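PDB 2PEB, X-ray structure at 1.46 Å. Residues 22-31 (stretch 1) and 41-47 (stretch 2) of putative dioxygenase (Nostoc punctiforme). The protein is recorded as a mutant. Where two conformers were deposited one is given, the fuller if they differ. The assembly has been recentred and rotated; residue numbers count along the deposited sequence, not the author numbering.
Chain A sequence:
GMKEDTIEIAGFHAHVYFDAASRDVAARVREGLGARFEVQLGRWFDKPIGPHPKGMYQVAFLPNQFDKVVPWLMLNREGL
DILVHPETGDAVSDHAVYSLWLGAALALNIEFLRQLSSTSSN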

# COMPACT_ATOMS: atom_id res chain seq x y z
N SER A 22 -20.26 -3.32 7.44
CA SER A 22 -18.90 -3.68 7.82
C SER A 22 -18.44 -2.99 9.10
O SER A 22 -17.28 -3.11 9.48
CB SER A 22 -17.92 -3.32 6.70
OG SER A 22 -18.03 -1.95 6.38
N ARG A 23 -19.32 -2.23 9.75
CA ARG A 23 -18.88 -1.42 10.90
C ARG A 23 -18.27 -2.28 12.00
O ARG A 23 -17.28 -1.89 12.63
CB ARG A 23 -20.07 -0.65 11.42
CG ARG A 23 -19.76 0.38 12.44
CD ARG A 23 -21.08 0.94 12.99
NE ARG A 23 -20.87 2.25 13.59
CZ ARG A 23 -20.24 2.47 14.74
NH1 ARG A 23 -19.74 1.47 15.47
NH2 ARG A 23 -20.11 3.71 15.18
N ASP A 24 -18.84 -3.45 12.21
CA ASP A 24 -18.35 -4.34 13.26
C ASP A 24 -16.99 -4.93 12.95
O ASP A 24 -16.14 -5.01 13.83
CB ASP A 24 -19.37 -5.44 13.58
CG ASP A 24 -20.66 -4.90 14.21
OD1 ASP A 24 -20.62 -3.84 14.90
OD2 ASP A 24 -21.71 -5.53 14.00
N VAL A 25 -16.75 -5.34 11.71
CA VAL A 25 -15.40 -5.71 11.29
C VAL A 25 -14.42 -4.53 11.53
O VAL A 25 -13.29 -4.69 12.01
CB VAL A 25 -15.37 -6.12 9.77
CG1 VAL A 25 -13.94 -6.27 9.28
CG2 VAL A 25 -16.18 -7.39 9.57
N ALA A 26 -14.84 -3.34 11.16
CA ALA A 26 -14.01 -2.16 11.34
C ALA A 26 -13.68 -1.98 12.83
O ALA A 26 -12.58 -1.59 13.18
CB ALA A 26 -14.76 -0.91 10.80
N ALA A 27 -14.66 -2.25 13.69
CA ALA A 27 -14.45 -2.07 15.16
C ALA A 27 -13.42 -3.06 15.66
O ALA A 27 -12.57 -2.74 16.49
CB ALA A 27 -15.74 -2.21 15.92
N ARG A 28 -13.48 -4.27 15.14
CA ARG A 28 -12.53 -5.33 15.52
C ARG A 28 -11.11 -5.04 15.04
O ARG A 28 -10.13 -5.33 15.73
CB ARG A 28 -13.01 -6.68 14.98
CG ARG A 28 -14.36 -7.11 15.54
CD ARG A 28 -14.44 -8.62 15.73
NE ARG A 28 -14.17 -9.35 14.50
CZ ARG A 28 -15.06 -9.63 13.55
NH1 ARG A 28 -16.33 -9.21 13.65
NH2 ARG A 28 -14.68 -10.31 12.47
N VAL A 29 -10.99 -4.50 13.84
CA VAL A 29 -9.71 -4.13 13.29
C VAL A 29 -9.15 -3.01 14.15
O VAL A 29 -7.95 -2.95 14.42
CB VAL A 29 -9.84 -3.70 11.78
CG1 VAL A 29 -8.58 -2.96 11.34
CG2 VAL A 29 -10.15 -4.95 10.88
N ARG A 30 -10.03 -2.11 14.57
CA ARG A 30 -9.62 -0.97 15.36
C ARG A 30 -9.04 -1.41 16.70
O ARG A 30 -8.00 -0.88 17.14
CB ARG A 30 -10.77 -0.01 15.57
CG ARG A 30 -10.30 1.35 16.05
CD ARG A 30 -11.39 2.38 15.91
NE ARG A 30 -10.98 3.62 16.53
CZ ARG A 30 -11.35 4.06 17.73
NH1 ARG A 30 -12.19 3.38 18.52
NH2 ARG A 30 -10.87 5.23 18.14
N GLU A 31 -9.70 -2.37 17.32
CA GLU A 31 -9.24 -2.94 18.59
C GLU A 31 -7.93 -3.69 18.41
O GLU A 31 -7.03 -3.58 19.24
CB GLU A 31 -10.28 -3.88 19.14
CG GLU A 31 -9.95 -4.43 20.53
CD GLU A 31 -9.05 -5.65 20.55
OE1 GLU A 31 -8.98 -6.34 19.51
OE2 GLU A 31 -8.42 -5.92 21.60
N LEU A 41 -5.54 6.72 17.86
CA LEU A 41 -6.77 6.44 17.21
C LEU A 41 -7.64 7.66 17.28
O LEU A 41 -7.90 8.18 18.36
CB LEU A 41 -7.47 5.27 17.90
CG LEU A 41 -6.74 3.93 17.83
CD1 LEU A 41 -7.52 2.86 18.59
CD2 LEU A 41 -6.55 3.51 16.36
N GLY A 42 -8.07 8.13 16.11
CA GLY A 42 -8.93 9.29 16.02
C GLY A 42 -10.39 8.92 16.10
O GLY A 42 -10.77 7.76 16.31
N ARG A 43 -11.24 9.92 15.89
CA ARG A 43 -12.67 9.74 16.07
C ARG A 43 -13.27 8.86 14.98
O ARG A 43 -12.70 8.70 13.89
CB ARG A 43 -13.36 11.10 16.07
CG ARG A 43 -12.86 11.98 14.96
N TRP A 44 -14.39 8.28 15.30
CA TRP A 44 -15.13 7.46 14.43
C TRP A 44 -16.08 8.41 13.67
O TRP A 44 -16.83 9.15 14.28
CB TRP A 44 -15.86 6.45 15.31
CG TRP A 44 -16.45 5.38 14.62
CD1 TRP A 44 -17.58 5.43 13.87
CD2 TRP A 44 -16.00 4.02 14.59
NE1 TRP A 44 -17.86 4.19 13.37
CE2 TRP A 44 -16.91 3.31 13.80
CE3 TRP A 44 -14.95 3.34 15.19
CZ2 TRP A 44 -16.76 1.95 13.54
CZ3 TRP A 44 -14.83 2.00 14.94
CH2 TRP A 44 -15.72 1.32 14.12
N PHE A 45 -16.01 8.41 12.34
CA PHE A 45 -16.99 9.14 11.51
C PHE A 45 -17.89 8.16 10.78
O PHE A 45 -17.46 7.49 9.86
CB PHE A 45 -16.26 10.03 10.53
CG PHE A 45 -15.48 11.13 11.18
CD1 PHE A 45 -16.13 12.30 11.57
CD2 PHE A 45 -14.12 11.01 11.42
CE1 PHE A 45 -15.43 13.34 12.18
CE2 PHE A 45 -13.41 12.05 12.05
CZ PHE A 45 -14.08 13.22 12.42
N ASP A 46 -19.16 8.07 11.17
CA ASP A 46 -20.07 7.16 10.49
C ASP A 46 -20.46 7.64 9.09
O ASP A 46 -20.82 6.82 8.23
CB ASP A 46 -21.32 6.92 11.34
CG ASP A 46 -21.06 5.95 12.46
OD1 ASP A 46 -20.60 4.82 12.19
OD2 ASP A 46 -21.30 6.33 13.63
N LYS A 47 -20.34 8.93 8.87
CA LYS A 47 -20.70 9.56 7.61
C LYS A 47 -19.47 10.15 6.91
O LYS A 47 -18.47 10.49 7.55
CB LYS A 47 -21.73 10.67 7.88
CG LYS A 47 -23.11 10.15 8.30
O HOH W 1 -9.65 5.94 15.19

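Strand and helix run nearly antiparallel, at 160°, with axes 11.4 Å apart at their closest, a gap spanned largely by Trp 44, Arg 23 and Arg 30. Leu 41 opens the contact by pointing toward the helix, where its CD1 lies over one face of the Arg 30 guanidinium; the closest pair is Leu 41 CB to Arg 30 NH2, at 3.4 Å. Gly 42 contributes backbone alone. Its O accepts a weak hydrogen bond from Arg 30 NH2 (3.1 Å, 127°), and water 1 adds a link, accepting from Arg 30 NE at 3.0 Å and donating to Gly 42 O at a short 2.4 Å. Arg 43 and Phe 45 point away; Trp 44, between them, points toward the helix and has the largest area covered by it. At its ring edge, Trp 44 CZ3 packs 3.6 Å from Arg 30 CD and CH2 4.0 Å from Ala 27 CB. Ala 26 CB lies 4.1 Å from Trp 44 CH2, and Arg 23 NH2 sits over one ring face. Asp 46 closes the contact with a salt bridge, OD1 taking Arg 23 NE at 2.9 Å and OD2 taking Arg 23 NH2 at 3.3 Å. Asp 46 OD1 also accepts from Trp 44 NE1 (3.0 Å) and, weakly, Arg 23 NH2 (3.2 Å); these two donors, 2.9 Å apart, share no hydrogen bond.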